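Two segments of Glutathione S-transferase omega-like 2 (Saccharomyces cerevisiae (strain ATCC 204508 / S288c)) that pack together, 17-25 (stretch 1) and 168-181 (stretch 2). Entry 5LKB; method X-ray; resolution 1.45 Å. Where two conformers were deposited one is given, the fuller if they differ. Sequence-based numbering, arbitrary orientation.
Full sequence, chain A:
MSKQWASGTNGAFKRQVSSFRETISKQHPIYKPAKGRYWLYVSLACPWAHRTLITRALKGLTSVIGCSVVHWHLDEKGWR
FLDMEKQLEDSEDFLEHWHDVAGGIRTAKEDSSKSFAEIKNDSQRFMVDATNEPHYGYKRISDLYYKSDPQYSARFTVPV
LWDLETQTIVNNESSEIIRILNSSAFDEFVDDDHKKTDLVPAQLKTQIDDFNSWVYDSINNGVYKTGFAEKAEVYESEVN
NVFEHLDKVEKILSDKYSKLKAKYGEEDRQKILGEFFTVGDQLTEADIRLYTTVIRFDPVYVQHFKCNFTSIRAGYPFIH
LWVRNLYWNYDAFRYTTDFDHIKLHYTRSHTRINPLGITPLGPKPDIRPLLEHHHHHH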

# COMPACT_ATOMS: atom_id res chain seq x y z
N VAL A 17 24.82 -3.60 -15.58
CA VAL A 17 25.33 -2.47 -16.34
C VAL A 17 24.88 -2.65 -17.78
O VAL A 17 24.97 -3.75 -18.36
N SER A 18 24.38 -1.56 -18.37
CA SER A 18 23.97 -1.61 -19.77
C SER A 18 25.19 -1.75 -20.69
O SER A 18 26.22 -1.09 -20.49
N SER A 19 25.00 -2.54 -21.74
CA SER A 19 26.08 -2.96 -22.61
C SER A 19 26.27 -2.07 -23.82
O SER A 19 27.38 -2.08 -24.37
N PHE A 20 25.28 -1.31 -24.28
CA PHE A 20 25.39 -0.55 -25.52
C PHE A 20 25.50 0.91 -25.14
O PHE A 20 24.55 1.52 -24.65
N ARG A 21 26.64 1.52 -25.43
CA ARG A 21 26.98 2.80 -24.85
C ARG A 21 27.55 3.78 -25.87
O ARG A 21 28.16 4.78 -25.49
N GLU A 22 27.20 3.57 -27.12
CA GLU A 22 27.70 4.45 -28.19
C GLU A 22 26.88 5.72 -28.33
O GLU A 22 25.86 5.93 -27.64
N THR A 23 27.33 6.62 -29.19
CA THR A 23 26.69 7.91 -29.38
C THR A 23 26.47 8.14 -30.86
O THR A 23 26.82 7.31 -31.69
N ILE A 24 25.79 9.24 -31.15
CA ILE A 24 25.44 9.67 -32.50
C ILE A 24 25.99 11.08 -32.67
O ILE A 24 25.75 11.94 -31.82
N SER A 25 26.78 11.31 -33.74
CA SER A 25 27.30 12.67 -33.93
C SER A 25 27.75 12.81 -35.38
O SER A 25 27.91 11.82 -36.09
N THR A 168 21.78 -2.19 -35.49
CA THR A 168 22.44 -2.40 -34.22
C THR A 168 21.76 -1.53 -33.18
O THR A 168 21.12 -0.53 -33.50
N ILE A 169 22.02 -1.88 -31.93
CA ILE A 169 21.65 -1.01 -30.83
C ILE A 169 22.76 0.01 -30.64
O ILE A 169 23.90 -0.35 -30.33
N VAL A 170 22.42 1.29 -30.81
CA VAL A 170 23.36 2.37 -30.57
C VAL A 170 23.64 2.48 -29.09
O VAL A 170 24.78 2.48 -28.63
N ASN A 171 22.56 2.54 -28.30
CA ASN A 171 22.70 2.84 -26.88
C ASN A 171 21.44 2.30 -26.21
O ASN A 171 20.34 2.54 -26.72
N ASN A 172 21.62 1.57 -25.10
CA ASN A 172 20.50 1.10 -24.27
C ASN A 172 20.65 1.57 -22.83
O ASN A 172 20.05 0.97 -21.91
N GLU A 173 21.30 2.69 -22.61
CA GLU A 173 21.43 3.32 -21.30
C GLU A 173 20.61 4.60 -21.30
O GLU A 173 20.96 5.58 -21.93
N SER A 174 19.53 4.63 -20.49
CA SER A 174 18.63 5.78 -20.59
C SER A 174 19.34 7.09 -20.25
O SER A 174 18.96 8.15 -20.77
N SER A 175 20.32 7.07 -19.34
CA SER A 175 20.95 8.31 -18.92
C SER A 175 21.77 8.90 -20.07
O SER A 175 21.98 10.12 -20.08
N GLU A 176 22.21 8.04 -21.01
CA GLU A 176 23.03 8.49 -22.14
C GLU A 176 22.12 8.81 -23.31
O GLU A 176 22.35 9.77 -24.05
N ILE A 177 21.08 7.99 -23.53
CA ILE A 177 20.13 8.33 -24.61
C ILE A 177 19.60 9.75 -24.43
O ILE A 177 19.49 10.51 -25.40
N ILE A 178 19.26 10.16 -23.21
CA ILE A 178 18.73 11.51 -23.05
C ILE A 178 19.79 12.60 -23.29
O ILE A 178 19.44 13.73 -23.65
N ARG A 179 21.07 12.26 -23.11
CA ARG A 179 22.13 13.19 -23.48
C ARG A 179 22.24 13.26 -24.99
O ARG A 179 22.39 14.35 -25.56
N ILE A 180 22.13 12.11 -25.66
CA ILE A 180 22.15 12.14 -27.14
C ILE A 180 21.02 13.02 -27.67
O ILE A 180 21.23 13.90 -28.53
N LEU A 181 19.79 12.81 -27.17
CA LEU A 181 18.66 13.58 -27.66
C LEU A 181 18.84 15.03 -27.38
O LEU A 181 18.41 15.85 -28.17

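Stretch 1 has no regular helix or strand; it packs against the corner at V170 and the start of the helix in stretch 2. F20 is the main bump. Its CA-to-CB bond points toward stretch 2, and with chi1 m the ring lies against I169, whose CB sits over one face, 3.9 Å from the ring centroid; N172 CG lies at the ring edge. N172, chi1 p, turns its side-chain OD1 to accept from F20 N (3.0 Å), while its backbone N donates to F20 O (3.0 Å), so side chain and backbone together hold F20 at both its backbone polar atoms.

R21 starts away, but three successive m rotamers curl it back over E173, whose CG lies over one guanidinium face. Its end meets E176 (m, t) in a two-pronged salt bridge, NE to OE1 and NH2 to OE2, both 2.8 Å. N171, chi1 t, links the same carboxylate to the backbone: its ND2 donates to E176 OE1 (3.1 Å) and to E22 O (2.9 Å).

Further along, I24 (m, t) points toward a hollow formed by V170 and I180: its CG1 is 3.9 Å from V170 CG1, its CB 4.1 Å from I180 CG2. At the other end, S18 OG (m) donates to E173 OE1 (3.0 Å), and water 1 bridges S18 N and that carboxylate. Water 2 joins S19 N to N172 ND2.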

# COMPACT_ATOMS: atom_id res chain seq x y z
CB VAL A 17 26.87 -2.43 -16.22
CG1 VAL A 17 27.44 -1.40 -17.14
CG2 VAL A 17 27.30 -2.08 -14.77
CB SER A 18 23.28 -0.32 -20.14
OG SER A 18 22.15 -0.13 -19.32
CB SER A 19 25.82 -4.35 -23.15
OG SER A 19 25.61 -5.21 -22.06
CB PHE A 20 24.22 -0.81 -26.47
CG PHE A 20 24.11 -2.24 -26.89
CD1 PHE A 20 23.37 -3.13 -26.14
CD2 PHE A 20 24.76 -2.70 -28.03
CE1 PHE A 20 23.25 -4.46 -26.52
CE2 PHE A 20 24.68 -4.03 -28.40
CZ PHE A 20 23.92 -4.91 -27.63
CB ARG A 21 28.00 2.56 -23.73
CG ARG A 21 27.51 1.50 -22.71
CD ARG A 21 26.22 1.87 -21.90
NE ARG A 21 26.51 2.99 -21.00
CZ ARG A 21 26.87 2.88 -19.71
NH1 ARG A 21 26.99 1.69 -19.15
NH2 ARG A 21 27.17 3.94 -19.00
CB GLU A 22 27.84 3.68 -29.50
CG GLU A 22 29.26 2.98 -29.58
CD GLU A 22 30.34 3.88 -30.15
OE1 GLU A 22 30.06 5.07 -30.37
OE2 GLU A 22 31.48 3.34 -30.34
CB THR A 23 27.49 9.05 -28.73
OG1 THR A 23 26.66 10.21 -28.67
CG2 THR A 23 28.81 9.35 -29.51
CB ILE A 24 23.91 9.68 -32.71
CG1 ILE A 24 23.31 8.30 -32.51
CG2 ILE A 24 23.57 10.23 -34.14
CD1 ILE A 24 21.82 8.31 -32.57
CB SER A 25 28.46 13.03 -32.99
OG SER A 25 29.64 12.26 -33.28
CB THR A 168 23.95 -2.02 -34.30
OG1 THR A 168 24.11 -0.67 -34.77
CG2 THR A 168 24.75 -3.01 -35.17
CB ILE A 169 21.46 -1.85 -29.57
CG1 ILE A 169 20.36 -2.87 -29.82
CG2 ILE A 169 21.18 -0.96 -28.37
CD1 ILE A 169 20.04 -3.68 -28.59
CB VAL A 170 22.84 3.71 -31.15
CG1 VAL A 170 23.78 4.89 -30.77
CG2 VAL A 170 22.63 3.60 -32.69
CB ASN A 171 22.85 4.32 -26.65
CG ASN A 171 23.36 4.66 -25.29
OD1 ASN A 171 22.64 4.43 -24.30
ND2 ASN A 171 24.55 5.25 -25.18
CB ASN A 172 20.27 -0.39 -24.42
CG ASN A 172 21.29 -1.22 -23.69
OD1 ASN A 172 22.42 -0.71 -23.41
ND2 ASN A 172 20.92 -2.49 -23.36
CB GLU A 173 22.91 3.53 -20.97
CG GLU A 173 23.20 4.37 -19.76
CD GLU A 173 22.39 3.87 -18.54
OE1 GLU A 173 22.45 2.65 -18.24
OE2 GLU A 173 21.73 4.70 -17.88
CB SER A 174 17.38 5.57 -19.68
OG SER A 174 17.72 5.62 -18.29
CB SER A 175 21.87 8.07 -17.71
OG SER A 175 22.97 7.22 -18.01
CB GLU A 176 24.05 7.43 -22.51
CG GLU A 176 25.18 7.38 -21.47
CD GLU A 176 26.11 6.18 -21.60
OE1 GLU A 176 25.89 5.28 -22.43
OE2 GLU A 176 27.09 6.10 -20.83
CB ILE A 177 19.00 7.28 -24.70
CG1 ILE A 177 19.53 5.92 -25.13
CG2 ILE A 177 17.85 7.75 -25.62
CD1 ILE A 177 18.52 4.75 -24.86
CB ILE A 178 17.99 11.63 -21.68
CG1 ILE A 178 18.97 11.48 -20.51
CG2 ILE A 178 16.80 10.70 -21.67
CD1 ILE A 178 18.23 11.50 -19.12
CB ARG A 179 23.44 12.73 -22.83
CG ARG A 179 23.55 12.98 -21.32
CD ARG A 179 23.49 14.46 -20.95
NE ARG A 179 23.29 14.68 -19.50
CZ ARG A 179 24.25 14.76 -18.59
NH1 ARG A 179 25.54 14.66 -18.97
NH2 ARG A 179 23.94 14.97 -17.32
CB ILE A 180 22.10 10.72 -27.70
CG1 ILE A 180 23.32 9.91 -27.29
CG2 ILE A 180 21.98 10.72 -29.26
CD1 ILE A 180 23.23 8.40 -27.66
CB LEU A 181 17.39 13.07 -26.96
CG LEU A 181 17.02 11.63 -27.30
CD1 LEU A 181 15.86 11.17 -26.45
CD2 LEU A 181 16.68 11.34 -28.77
O HOH W 1 24.44 1.09 -16.98
O HOH W 2 22.52 -4.14 -21.58